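Local atomic coordinates of Tll0287 protein (Thermosynechococcus elongatus, PDB entry 5B82), a protein that binds a covalently attached heme c in a PAS-like domain and probably serves in redox sensing or signalling linked to photosynthesis. Residues V86-L91 with P96-R101; A103-A108 with R173-V178; K92-N97 with A143-K148; N110-N115 with Q119-T124. All blocks are in the same frame, centred on the assembly; numbering follows the deposited sequence.

Contact 1 of 4, residues V86-L91 with P96-R101; sequences VRQVAL and PNHAPR. With HEC (heme c), chain B.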
# COMPACT_ATOMS: atom_id res chain seq x y z
N VAL A 86 3.77 -10.59 -1.72
CA VAL A 86 3.79 -9.19 -1.25
C VAL A 86 2.76 -8.43 -2.05
O VAL A 86 2.75 -8.51 -3.28
CB VAL A 86 5.17 -8.53 -1.47
CG1 VAL A 86 5.15 -7.06 -0.98
CG2 VAL A 86 6.25 -9.34 -0.79
N ARG A 87 1.89 -7.69 -1.37
CA ARG A 87 0.79 -7.03 -2.05
C ARG A 87 0.23 -5.86 -1.23
O ARG A 87 0.05 -5.96 -0.02
CB ARG A 87 -0.34 -8.03 -2.29
CG ARG A 87 -1.43 -7.53 -3.21
CD ARG A 87 -2.37 -8.68 -3.58
NE ARG A 87 -3.23 -9.08 -2.47
CZ ARG A 87 -4.48 -8.68 -2.30
NH1 ARG A 87 -5.04 -7.85 -3.18
NH2 ARG A 87 -5.19 -9.09 -1.26
N GLN A 88 -0.06 -4.76 -1.92
CA GLN A 88 -0.79 -3.67 -1.29
C GLN A 88 -2.26 -4.02 -1.29
O GLN A 88 -2.77 -4.61 -2.25
CB GLN A 88 -0.58 -2.37 -2.06
CG GLN A 88 0.85 -1.87 -2.03
CD GLN A 88 1.10 -0.79 -3.06
OE1 GLN A 88 1.10 0.40 -2.74
NE2 GLN A 88 1.30 -1.20 -4.31
N VAL A 89 -2.94 -3.69 -0.21
CA VAL A 89 -4.36 -3.98 -0.08
C VAL A 89 -5.07 -2.77 0.48
O VAL A 89 -4.63 -2.20 1.47
CB VAL A 89 -4.59 -5.16 0.89
CG1 VAL A 89 -6.08 -5.51 0.93
CG2 VAL A 89 -3.75 -6.37 0.47
N ALA A 90 -6.17 -2.38 -0.16
CA ALA A 90 -6.96 -1.25 0.32
C ALA A 90 -8.44 -1.47 0.05
O ALA A 90 -8.82 -2.01 -0.99
CB ALA A 90 -6.49 0.05 -0.32
N LEU A 91 -9.26 -1.04 1.00
CA LEU A 91 -10.71 -1.04 0.83
C LEU A 91 -11.10 -0.18 -0.37
O LEU A 91 -11.91 -0.57 -1.20
CB LEU A 91 -11.37 -0.49 2.10
CG LEU A 91 -12.85 -0.12 2.00
CD1 LEU A 91 -13.73 -1.34 2.19
CD2 LEU A 91 -13.19 0.97 3.01
N PRO A 96 -7.28 -2.81 -9.34
CA PRO A 96 -8.13 -3.91 -8.86
C PRO A 96 -7.35 -5.08 -8.26
O PRO A 96 -7.94 -5.89 -7.55
CB PRO A 96 -8.88 -4.34 -10.13
CG PRO A 96 -8.05 -3.85 -11.26
CD PRO A 96 -7.45 -2.57 -10.78
N ASN A 97 -6.04 -5.15 -8.51
CA ASN A 97 -5.23 -6.21 -7.91
C ASN A 97 -5.00 -5.99 -6.42
O ASN A 97 -4.44 -6.85 -5.72
CB ASN A 97 -3.88 -6.33 -8.63
CG ASN A 97 -3.08 -7.54 -8.18
OD1 ASN A 97 -3.60 -8.66 -8.16
ND2 ASN A 97 -1.83 -7.32 -7.80
N HIS A 98 -5.43 -4.84 -5.92
CA HIS A 98 -5.18 -4.45 -4.55
C HIS A 98 -6.43 -4.51 -3.67
O HIS A 98 -6.46 -3.95 -2.58
CB HIS A 98 -4.56 -3.04 -4.53
CG HIS A 98 -3.26 -2.95 -5.26
ND1 HIS A 98 -2.77 -1.78 -5.79
CD2 HIS A 98 -2.33 -3.91 -5.54
CE1 HIS A 98 -1.60 -2.01 -6.37
NE2 HIS A 98 -1.32 -3.30 -6.23
N ALA A 99 -7.47 -5.20 -4.14
CA ALA A 99 -8.69 -5.34 -3.35
C ALA A 99 -8.46 -6.31 -2.19
O ALA A 99 -7.58 -7.17 -2.25
CB ALA A 99 -9.85 -5.82 -4.22
N PRO A 100 -9.25 -6.17 -1.13
CA PRO A 100 -9.20 -7.22 -0.10
C PRO A 100 -9.71 -8.52 -0.73
O PRO A 100 -10.63 -8.47 -1.54
CB PRO A 100 -10.17 -6.71 0.96
CG PRO A 100 -10.18 -5.20 0.76
CD PRO A 100 -10.11 -5.04 -0.72
N ARG A 101 -9.10 -9.65 -0.38
CA ARG A 101 -9.49 -10.93 -0.98
C ARG A 101 -9.95 -11.95 0.04
O ARG A 101 -10.77 -12.82 -0.28
CB ARG A 101 -8.31 -11.52 -1.76
CG ARG A 101 -7.95 -10.73 -2.99
CD ARG A 101 -6.71 -11.29 -3.64
NE ARG A 101 -6.38 -10.55 -4.85
CZ ARG A 101 -5.19 -10.55 -5.42
NH1 ARG A 101 -4.20 -11.25 -4.89
NH2 ARG A 101 -4.99 -9.84 -6.52
FE HEC B . -1.04 6.38 -4.68
CHA HEC B . -2.08 3.34 -5.79
CHB HEC B . -1.12 5.14 -1.41
CHC HEC B . 0.24 9.29 -3.50
CHD HEC B . -1.33 7.73 -7.82
NA HEC B . -1.57 4.60 -3.76
C1A HEC B . -1.85 3.43 -4.44
C2A HEC B . -1.86 2.33 -3.50
C3A HEC B . -1.59 2.85 -2.29
C4A HEC B . -1.41 4.27 -2.43
CMA HEC B . -1.49 2.09 -0.95
CAA HEC B . -2.12 0.84 -3.83
CBA HEC B . -3.55 0.42 -3.50
CGA HEC B . -4.48 0.83 -4.61
O1A HEC B . -5.39 1.66 -4.36
O2A HEC B . -4.31 0.35 -5.76
NB HEC B . -0.56 7.07 -2.81
C1B HEC B . -0.61 6.40 -1.60
C2B HEC B . -0.04 7.25 -0.57
C3B HEC B . 0.33 8.40 -1.15
C4B HEC B . 0.02 8.30 -2.56
CMB HEC B . 0.07 6.90 0.93
CAB HEC B . 0.99 9.61 -0.46
CBB HEC B . 2.41 9.25 0.06
NC HEC B . -0.66 8.18 -5.50
C1C HEC B . -0.07 9.24 -4.84
C2C HEC B . 0.30 10.23 -5.83
C3C HEC B . -0.25 9.87 -7.00
C4C HEC B . -0.79 8.53 -6.83
CMC HEC B . 0.80 11.65 -5.45
CAC HEC B . -0.25 10.67 -8.33
CBC HEC B . 1.16 11.03 -8.87
ND HEC B . -1.67 5.69 -6.50
C1D HEC B . -1.57 6.39 -7.70
C2D HEC B . -1.78 5.46 -8.79
C3D HEC B . -2.02 4.10 -8.14
C4D HEC B . -1.93 4.34 -6.73
CMD HEC B . -1.76 5.77 -10.31
CAD HEC B . -2.27 2.75 -8.83
CBD HEC B . -0.88 2.15 -9.04
CGD HEC B . -0.95 0.73 -9.54
O1D HEC B . -1.47 0.50 -10.66
O2D HEC B . -0.48 -0.17 -8.81
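R87 on strand 85-89 reaches loop 96-101 with its guanidinium. CG stands anti to the backbone N (chi1 -169°), and a bend at chi3 turns the charged end onto two carbonyls. R87 NH1 donates to N97 O and to A99 O, both at 2.8 Å. R87 NH2 adds a longer bond to A99 O at 3.2 Å, so that oxygen is gripped end-on. The R101 guanidinium lies flat over one face of this group, centres 3.7 Å and planes 4° apart. V89 CG2 lies over the rim of the opposite face. Q88 CB sits over the H98 ring in a CH-pi contact. At the ring edge, H98 ND1 donates to propionate O2A at 2.6 Å, nearly straight at 166°. Q88 OE1 is bonded to R45. A90 N donates to H98 O at 2.9 Å. The two stacked cations probably coexist because the carbonyls and the salt bridge from R87 to D105 offset their charge. Through ND1 and its carbonyl, H98 ties a heme propionate to the sheet edge.

Contact 2 of 4, residues A103-A108 with R173-V178; sequences ALDVQA and RGMYAV. With HEC (heme c), chain B.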
# COMPACT_ATOMS: atom_id res chain seq x y z
N ALA A 103 -10.77 -13.08 4.43
CA ALA A 103 -11.20 -12.67 5.76
C ALA A 103 -10.04 -12.08 6.54
O ALA A 103 -10.22 -11.18 7.36
CB ALA A 103 -11.80 -13.84 6.52
N LEU A 104 -8.83 -12.57 6.28
CA LEU A 104 -7.66 -12.02 6.94
C LEU A 104 -7.35 -10.60 6.49
O LEU A 104 -6.96 -9.75 7.30
CB LEU A 104 -6.44 -12.92 6.72
CG LEU A 104 -5.15 -12.42 7.39
CD1 LEU A 104 -5.34 -12.13 8.87
CD2 LEU A 104 -4.05 -13.45 7.17
N ASP A 105 -7.51 -10.32 5.20
CA ASP A 105 -7.30 -8.96 4.72
C ASP A 105 -8.23 -8.00 5.47
O ASP A 105 -7.79 -6.95 5.99
CB ASP A 105 -7.56 -8.85 3.21
CG ASP A 105 -6.45 -9.48 2.37
OD1 ASP A 105 -5.29 -9.54 2.84
OD2 ASP A 105 -6.73 -9.90 1.23
N VAL A 106 -9.50 -8.38 5.55
CA VAL A 106 -10.52 -7.54 6.16
C VAL A 106 -10.25 -7.39 7.65
O VAL A 106 -10.39 -6.30 8.20
CB VAL A 106 -11.94 -8.09 5.93
CG1 VAL A 106 -12.97 -7.24 6.64
CG2 VAL A 106 -12.25 -8.14 4.44
N GLN A 107 -9.85 -8.49 8.28
CA GLN A 107 -9.50 -8.49 9.69
C GLN A 107 -8.35 -7.53 9.98
O GLN A 107 -8.37 -6.79 10.98
CB GLN A 107 -9.10 -9.90 10.14
CG GLN A 107 -8.64 -9.98 11.59
CD GLN A 107 -7.84 -11.25 11.89
OE1 GLN A 107 -6.93 -11.24 12.72
NE2 GLN A 107 -8.19 -12.35 11.23
N ALA A 108 -7.35 -7.53 9.10
CA ALA A 108 -6.15 -6.73 9.32
C ALA A 108 -6.48 -5.26 9.16
O ALA A 108 -6.11 -4.44 10.01
CB ALA A 108 -5.03 -7.15 8.37
N ARG A 173 -5.15 4.61 4.58
CA ARG A 173 -5.14 4.45 3.13
C ARG A 173 -5.32 2.99 2.70
O ARG A 173 -5.99 2.69 1.72
CB ARG A 173 -3.81 4.97 2.56
CG ARG A 173 -3.61 4.67 1.09
CD ARG A 173 -4.52 5.53 0.21
NE ARG A 173 -4.33 5.20 -1.20
CZ ARG A 173 -4.99 4.25 -1.85
NH1 ARG A 173 -5.91 3.53 -1.22
NH2 ARG A 173 -4.74 4.02 -3.14
N GLY A 174 -4.70 2.09 3.47
CA GLY A 174 -4.64 0.68 3.15
C GLY A 174 -3.49 0.09 3.94
O GLY A 174 -3.12 0.60 5.00
N MET A 175 -2.89 -0.98 3.42
CA MET A 175 -1.81 -1.66 4.12
C MET A 175 -0.92 -2.41 3.15
O MET A 175 -1.33 -2.67 2.01
CB MET A 175 -2.39 -2.65 5.13
CG MET A 175 -3.01 -3.90 4.50
SD MET A 175 -3.87 -4.87 5.73
CE MET A 175 -4.53 -6.19 4.68
N TYR A 176 0.30 -2.72 3.58
CA TYR A 176 1.11 -3.73 2.89
C TYR A 176 0.81 -5.08 3.52
O TYR A 176 0.59 -5.15 4.73
CB TYR A 176 2.61 -3.44 3.01
CG TYR A 176 3.00 -2.05 2.59
CD1 TYR A 176 3.23 -1.74 1.25
CD2 TYR A 176 3.16 -1.05 3.53
CE1 TYR A 176 3.58 -0.46 0.86
CE2 TYR A 176 3.52 0.23 3.15
CZ TYR A 176 3.72 0.52 1.83
OH TYR A 176 4.07 1.80 1.47
N ALA A 177 0.81 -6.14 2.72
CA ALA A 177 0.58 -7.50 3.21
C ALA A 177 1.64 -8.44 2.65
O ALA A 177 1.83 -8.53 1.44
CB ALA A 177 -0.79 -7.99 2.80
N VAL A 178 2.36 -9.11 3.54
CA VAL A 178 3.36 -10.08 3.12
C VAL A 178 3.06 -11.45 3.71
O VAL A 178 2.66 -11.55 4.87
CB VAL A 178 4.77 -9.66 3.58
CG1 VAL A 178 5.80 -10.70 3.18
CG2 VAL A 178 5.12 -8.29 3.02
FE HEC B . -1.04 6.38 -4.68
CHA HEC B . -2.08 3.34 -5.79
CHB HEC B . -1.12 5.14 -1.41
CHC HEC B . 0.24 9.29 -3.50
CHD HEC B . -1.33 7.73 -7.82
NA HEC B . -1.57 4.60 -3.76
C1A HEC B . -1.85 3.43 -4.44
C2A HEC B . -1.86 2.33 -3.50
C3A HEC B . -1.59 2.85 -2.29
C4A HEC B . -1.41 4.27 -2.43
CMA HEC B . -1.49 2.09 -0.95
CAA HEC B . -2.12 0.84 -3.83
CBA HEC B . -3.55 0.42 -3.50
CGA HEC B . -4.48 0.83 -4.61
O1A HEC B . -5.39 1.66 -4.36
O2A HEC B . -4.31 0.35 -5.76
NB HEC B . -0.56 7.07 -2.81
C1B HEC B . -0.61 6.40 -1.60
C2B HEC B . -0.04 7.25 -0.57
C3B HEC B . 0.33 8.40 -1.15
C4B HEC B . 0.02 8.30 -2.56
CMB HEC B . 0.07 6.90 0.93
CAB HEC B . 0.99 9.61 -0.46
CBB HEC B . 2.41 9.25 0.06
NC HEC B . -0.66 8.18 -5.50
C1C HEC B . -0.07 9.24 -4.84
C2C HEC B . 0.30 10.23 -5.83
C3C HEC B . -0.25 9.87 -7.00
C4C HEC B . -0.79 8.53 -6.83
CMC HEC B . 0.80 11.65 -5.45
CAC HEC B . -0.25 10.67 -8.33
CBC HEC B . 1.16 11.03 -8.87
ND HEC B . -1.67 5.69 -6.50
C1D HEC B . -1.57 6.39 -7.70
C2D HEC B . -1.78 5.46 -8.79
C3D HEC B . -2.02 4.10 -8.14
C4D HEC B . -1.93 4.34 -6.73
CMD HEC B . -1.76 5.77 -10.31
CAD HEC B . -2.27 2.75 -8.83
CBD HEC B . -0.88 2.15 -9.04
CGD HEC B . -0.95 0.73 -9.54
O1D HEC B . -1.47 0.50 -10.66
O2D HEC B . -0.48 -0.17 -8.81
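M175 meets A108 and D105 where helix 103-114 packs on the antiparallel sheet of the PAS-like domain. The apolar contact is small and buried. M175 CG sits between the backbone N and the carbonyl carbon (chi1 73°), and the chain then runs extended toward the helix. Its sulfur, M175 SD, lies 3.7 Å from A108 CB. The methyl M175 CE also rests 3.6 Å from D105 O. The D105 carboxylate is engaged nearby: OD2 takes R101 N and a salt bridge from R87. At the heme end of the strand the contacts are polar. There R173 and G174 form a classic beta bulge opposite I135. R173 bends at chi2 and turns one guanidinium face to the heme, over the methyl CMA, while NH1 bonds K92 O. A leucine in place of R173 would probably leave the propionate without this charged mate and K92 O without this donor. R173 NH2 donates to heme O1A at 2.7 Å, with an N-H...O angle of 153°.

Contact 3 of 4, residues K92-N97 with A143-K148; sequences KYRNPN and ACHGAK. With HEC (heme c), chain B.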
# COMPACT_ATOMS: atom_id res chain seq x y z
N LYS A 92 -10.50 1.01 -0.44
CA LYS A 92 -10.70 1.93 -1.55
C LYS A 92 -9.45 1.88 -2.42
O LYS A 92 -8.49 2.61 -2.18
CB LYS A 92 -10.93 3.36 -1.04
CG LYS A 92 -12.08 3.47 -0.05
CD LYS A 92 -12.06 4.79 0.71
CE LYS A 92 -12.38 5.97 -0.20
NZ LYS A 92 -12.45 7.24 0.59
N TYR A 93 -9.48 1.01 -3.43
CA TYR A 93 -8.31 0.74 -4.25
C TYR A 93 -8.41 1.37 -5.63
O TYR A 93 -9.51 1.61 -6.15
CB TYR A 93 -8.10 -0.77 -4.40
CG TYR A 93 -9.36 -1.48 -4.83
CD1 TYR A 93 -9.67 -1.63 -6.18
CD2 TYR A 93 -10.26 -1.96 -3.89
CE1 TYR A 93 -10.84 -2.27 -6.56
CE2 TYR A 93 -11.41 -2.60 -4.27
CZ TYR A 93 -11.70 -2.75 -5.60
OH TYR A 93 -12.86 -3.38 -5.97
N ARG A 94 -7.26 1.63 -6.23
CA ARG A 94 -7.18 2.17 -7.58
C ARG A 94 -6.95 1.02 -8.55
O ARG A 94 -7.64 0.89 -9.55
CB ARG A 94 -6.04 3.18 -7.65
CG ARG A 94 -5.79 3.77 -9.01
CD ARG A 94 -5.26 5.18 -8.83
NE ARG A 94 -6.30 6.06 -8.32
CZ ARG A 94 -6.10 7.30 -7.87
NH1 ARG A 94 -4.89 7.82 -7.85
NH2 ARG A 94 -7.13 8.01 -7.44
N ASN A 95 -5.95 0.20 -8.24
CA ASN A 95 -5.66 -0.99 -9.02
C ASN A 95 -6.47 -2.17 -8.48
O ASN A 95 -6.37 -2.50 -7.29
CB ASN A 95 -4.15 -1.27 -8.95
CG ASN A 95 -3.72 -2.44 -9.81
OD1 ASN A 95 -4.45 -3.42 -9.97
ND2 ASN A 95 -2.52 -2.34 -10.37
N PRO A 96 -7.28 -2.81 -9.34
CA PRO A 96 -8.13 -3.91 -8.86
C PRO A 96 -7.35 -5.08 -8.26
O PRO A 96 -7.94 -5.89 -7.55
CB PRO A 96 -8.88 -4.34 -10.13
CG PRO A 96 -8.05 -3.85 -11.26
CD PRO A 96 -7.45 -2.57 -10.78
N ASN A 97 -6.04 -5.15 -8.51
CA ASN A 97 -5.23 -6.21 -7.91
C ASN A 97 -5.00 -5.99 -6.42
O ASN A 97 -4.44 -6.85 -5.72
CB ASN A 97 -3.88 -6.33 -8.63
CG ASN A 97 -3.08 -7.54 -8.18
OD1 ASN A 97 -3.60 -8.66 -8.16
ND2 ASN A 97 -1.83 -7.32 -7.80
N ALA A 143 -2.74 14.90 -3.78
CA ALA A 143 -2.59 15.30 -5.18
C ALA A 143 -3.31 14.33 -6.13
O ALA A 143 -3.81 14.75 -7.17
CB ALA A 143 -1.11 15.40 -5.56
N CYS A 144 -3.38 13.05 -5.76
CA CYS A 144 -3.96 12.04 -6.66
C CYS A 144 -5.01 11.17 -6.00
O CYS A 144 -5.74 10.43 -6.67
CB CYS A 144 -2.86 11.13 -7.24
SG CYS A 144 -1.51 11.96 -8.11
N HIS A 145 -5.08 11.24 -4.67
CA HIS A 145 -6.06 10.50 -3.90
C HIS A 145 -6.96 11.44 -3.08
O HIS A 145 -7.66 11.00 -2.17
CB HIS A 145 -5.36 9.53 -2.95
CG HIS A 145 -4.54 8.48 -3.64
ND1 HIS A 145 -5.10 7.47 -4.39
CD2 HIS A 145 -3.20 8.26 -3.65
CE1 HIS A 145 -4.14 6.68 -4.84
NE2 HIS A 145 -2.98 7.13 -4.41
N GLY A 146 -6.90 12.73 -3.41
CA GLY A 146 -7.73 13.72 -2.74
C GLY A 146 -9.11 13.80 -3.36
O GLY A 146 -9.77 12.78 -3.57
N ALA A 147 -9.54 15.02 -3.68
CA ALA A 147 -10.87 15.22 -4.25
C ALA A 147 -11.04 14.44 -5.55
O ALA A 147 -10.14 14.41 -6.39
CB ALA A 147 -11.14 16.71 -4.49
N LYS A 148 -12.20 13.81 -5.69
CA LYS A 148 -12.50 12.98 -6.86
C LYS A 148 -12.39 13.81 -8.13
O LYS A 148 -11.88 13.35 -9.14
CB LYS A 148 -13.90 12.38 -6.74
CG LYS A 148 -14.28 11.46 -7.89
CD LYS A 148 -15.70 10.94 -7.73
CE LYS A 148 -16.11 10.04 -8.89
NZ LYS A 148 -17.51 9.56 -8.74
FE HEC B . -1.04 6.38 -4.68
CHA HEC B . -2.08 3.34 -5.79
CHB HEC B . -1.12 5.14 -1.41
CHC HEC B . 0.24 9.29 -3.50
CHD HEC B . -1.33 7.73 -7.82
NA HEC B . -1.57 4.60 -3.76
C1A HEC B . -1.85 3.43 -4.44
C2A HEC B . -1.86 2.33 -3.50
C3A HEC B . -1.59 2.85 -2.29
C4A HEC B . -1.41 4.27 -2.43
CMA HEC B . -1.49 2.09 -0.95
CAA HEC B . -2.12 0.84 -3.83
CBA HEC B . -3.55 0.42 -3.50
CGA HEC B . -4.48 0.83 -4.61
O1A HEC B . -5.39 1.66 -4.36
O2A HEC B . -4.31 0.35 -5.76
NB HEC B . -0.56 7.07 -2.81
C1B HEC B . -0.61 6.40 -1.60
C2B HEC B . -0.04 7.25 -0.57
C3B HEC B . 0.33 8.40 -1.15
C4B HEC B . 0.02 8.30 -2.56
CMB HEC B . 0.07 6.90 0.93
CAB HEC B . 0.99 9.61 -0.46
CBB HEC B . 2.41 9.25 0.06
NC HEC B . -0.66 8.18 -5.50
C1C HEC B . -0.07 9.24 -4.84
C2C HEC B . 0.30 10.23 -5.83
C3C HEC B . -0.25 9.87 -7.00
C4C HEC B . -0.79 8.53 -6.83
CMC HEC B . 0.80 11.65 -5.45
CAC HEC B . -0.25 10.67 -8.33
CBC HEC B . 1.16 11.03 -8.87
ND HEC B . -1.67 5.69 -6.50
C1D HEC B . -1.57 6.39 -7.70
C2D HEC B . -1.78 5.46 -8.79
C3D HEC B . -2.02 4.10 -8.14
C4D HEC B . -1.93 4.34 -6.73
CMD HEC B . -1.76 5.77 -10.31
CAD HEC B . -2.27 2.75 -8.83
CBD HEC B . -0.88 2.15 -9.04
CGD HEC B . -0.95 0.73 -9.54
O1D HEC B . -1.47 0.50 -10.66
O2D HEC B . -0.48 -0.17 -8.81
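The CA atoms of R94 and H145, 9.2 Å apart, are the nearest pair between loop 92-97 and the weakly bonded helical turn 143-145. Bends at chi2 and chi3 (149° and -69°) carry R94 over the porphyrin edge. R94 NH2 and NH1 both donate to C144 O, at 2.9 and 3.0 Å, with that oxygen in the guanidinium plane. H145 ND1 lies over the rim of one guanidinium face, the planes 19° apart. R94 NE is salt-bridged to D162, and H145 ND1 bonds A164 O. C144 and H145 belong to the CXXCH heme c motif, begun by C141. C144 SG is covalently bound to heme CAC. H145 NE2 binds the heme iron at 2.1 Å, with C68 as the other axial ligand. The loop backbone holds the propionate: R94 N donates to O1A at 2.6 Å and N95 N to O2A at 3.0 Å. N95 ND2 reaches the other propionate at O1D. R94 probably holds the C144 carbonyl beside the axial histidine, and its charge may influence the iron.

Contact 4 of 4, residues N110-N115 with Q119-T124; sequences NQFDNN and QAFWQT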
# COMPACT_ATOMS: atom_id res chain seq x y z
N ASN A 110 -9.36 -3.93 9.50
CA ASN A 110 -10.12 -3.63 10.70
C ASN A 110 -9.23 -3.33 11.91
O ASN A 110 -9.51 -2.39 12.66
CB ASN A 110 -11.11 -4.74 11.04
CG ASN A 110 -12.47 -4.52 10.41
OD1 ASN A 110 -13.00 -3.41 10.43
ND2 ASN A 110 -13.04 -5.58 9.85
N GLN A 111 -8.18 -4.12 12.12
CA GLN A 111 -7.28 -3.89 13.25
C GLN A 111 -6.64 -2.51 13.13
O GLN A 111 -6.62 -1.75 14.10
CB GLN A 111 -6.20 -4.98 13.34
CG GLN A 111 -6.62 -6.20 14.18
CD GLN A 111 -5.57 -7.31 14.20
OE1 GLN A 111 -5.78 -8.39 13.63
NE2 GLN A 111 -4.45 -7.07 14.87
N PHE A 112 -6.14 -2.19 11.95
CA PHE A 112 -5.58 -0.86 11.73
C PHE A 112 -6.61 0.24 11.98
O PHE A 112 -6.35 1.23 12.68
CB PHE A 112 -4.97 -0.77 10.32
CG PHE A 112 -3.72 -1.61 10.16
CD1 PHE A 112 -2.71 -1.56 11.11
CD2 PHE A 112 -3.58 -2.47 9.08
CE1 PHE A 112 -1.56 -2.32 10.98
CE2 PHE A 112 -2.42 -3.25 8.93
CZ PHE A 112 -1.42 -3.18 9.88
N ASP A 113 -7.81 0.06 11.44
CA ASP A 113 -8.87 1.05 11.56
C ASP A 113 -9.27 1.29 13.01
O ASP A 113 -9.62 2.41 13.37
CB ASP A 113 -10.09 0.64 10.73
CG ASP A 113 -11.14 1.73 10.67
OD1 ASP A 113 -10.92 2.75 9.97
OD2 ASP A 113 -12.21 1.56 11.30
N ASN A 114 -9.22 0.25 13.82
CA ASN A 114 -9.68 0.36 15.21
C ASN A 114 -8.62 0.81 16.21
O ASN A 114 -8.94 1.14 17.35
CB ASN A 114 -10.31 -0.96 15.67
CG ASN A 114 -11.68 -1.18 15.06
OD1 ASN A 114 -12.40 -0.23 14.78
ND2 ASN A 114 -12.04 -2.45 14.86
N ASN A 115 -7.36 0.80 15.78
CA ASN A 115 -6.26 1.27 16.62
C ASN A 115 -5.31 2.17 15.83
O ASN A 115 -4.41 1.69 15.16
CB ASN A 115 -5.50 0.08 17.21
CG ASN A 115 -4.39 0.51 18.16
OD1 ASN A 115 -4.24 1.69 18.49
ND2 ASN A 115 -3.62 -0.47 18.63
N GLN A 119 0.87 0.26 14.15
CA GLN A 119 1.57 0.44 12.88
C GLN A 119 1.66 -0.82 12.04
O GLN A 119 1.60 -0.77 10.80
CB GLN A 119 2.96 1.02 13.09
CG GLN A 119 2.93 2.45 13.62
CD GLN A 119 1.97 3.35 12.86
OE1 GLN A 119 2.04 3.47 11.63
NE2 GLN A 119 1.05 4.00 13.59
N ALA A 120 1.86 -1.96 12.70
CA ALA A 120 2.03 -3.21 11.96
C ALA A 120 1.88 -4.40 12.88
O ALA A 120 2.01 -4.28 14.09
CB ALA A 120 3.41 -3.26 11.29
N PHE A 121 1.65 -5.57 12.30
CA PHE A 121 1.62 -6.75 13.14
C PHE A 121 1.89 -7.99 12.30
O PHE A 121 1.73 -7.95 11.08
CB PHE A 121 0.27 -6.86 13.89
CG PHE A 121 -0.89 -7.22 13.02
CD1 PHE A 121 -1.28 -8.54 12.87
CD2 PHE A 121 -1.62 -6.23 12.36
CE1 PHE A 121 -2.36 -8.89 12.07
CE2 PHE A 121 -2.70 -6.57 11.56
CZ PHE A 121 -3.07 -7.91 11.41
N TRP A 122 2.34 -9.05 12.96
CA TRP A 122 2.39 -10.31 12.25
C TRP A 122 1.59 -11.40 12.93
O TRP A 122 1.38 -11.41 14.13
CB TRP A 122 3.80 -10.72 11.77
CG TRP A 122 4.93 -10.84 12.76
CD1 TRP A 122 5.70 -9.83 13.26
CD2 TRP A 122 5.48 -12.06 13.29
NE1 TRP A 122 6.67 -10.33 14.09
CE2 TRP A 122 6.55 -11.70 14.13
CE3 TRP A 122 5.15 -13.41 13.15
CZ2 TRP A 122 7.30 -12.64 14.83
CZ3 TRP A 122 5.90 -14.35 13.85
CH2 TRP A 122 6.96 -13.96 14.68
N GLN A 123 1.06 -12.28 12.09
CA GLN A 123 0.10 -13.28 12.52
C GLN A 123 0.50 -14.60 11.88
O GLN A 123 0.97 -14.59 10.75
CB GLN A 123 -1.28 -12.85 12.03
CG GLN A 123 -2.37 -13.88 12.12
CD GLN A 123 -3.73 -13.23 12.20
OE1 GLN A 123 -3.87 -12.10 12.69
NE2 GLN A 123 -4.76 -13.94 11.74
N THR A 124 0.31 -15.71 12.58
CA THR A 124 0.64 -17.01 12.01
C THR A 124 -0.59 -17.88 11.90
O THR A 124 -1.44 -17.90 12.80
CB THR A 124 1.71 -17.76 12.83
OG1 THR A 124 1.37 -17.72 14.22
CG2 THR A 124 3.07 -17.15 12.63
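The carbonyl oxygen of F112 is gripped twice: N115 N donates to F112 O at 3.3 Å, and R134 NH1 from strand 128-136 bonds it too. These bonds help fix the end of helix 103-114, whose F112 ring then meets strand 120-125. The N-to-C directions of helix 110-114 and strand 120-124 differ by 147°, with a closest axis approach of 10.1 Å. The contact itself is carried by side chains. F112 CG lies anti to the carbonyl carbon (chi1 -69°), and the ring edge comes up to the strand. F112 CE1 is 3.5 Å from Q119 O and 3.8 Å from A120 CA, the latter near the ring plane. F112 CZ touches F121 CD2 at 3.9 Å. The two rings meet obliquely, with planes at 52° and centroids 5.6 Å apart. In one of two conformers the Q111 side chain lies over a face of F121, a contact that stays doubtful. F121 also meets A108 on the helix and the F132 ring on the next strand. Replacing F121 with a serine would probably open a gap beside F112 and A108 and leave F132 without this ring partner. F112 packs further on M175 and L172. The contact therefore rests on aromatic and apolar packing that joins the helix end to an outermost strand of the sheet, while polar bonds hold the backbone around it.

Contacts 2 and 3 are buried, contact 1 partly so, and contact 4 lies at the surface. Contacts 1, 2 and 3 touch the heme. Contacts 1 and 3 share P96 and N97 of one loop, and its polar groups hold the propionates. Contacts 1 and 2 sit on neighbouring strands, 85-89 and 172-181, joined by backbone bonds at R87 with A177 and V89 with M175. Contacts 2 and 4 both use helix 103-114, and A108 with F121 and M175 with F112 make their packing continuous. Metal and propionate chemistry gathers at the heme, while contact 1 carries a charged cluster away from it. Apolar packing takes over in contact 4, about 22 Å from contact 3 between centres.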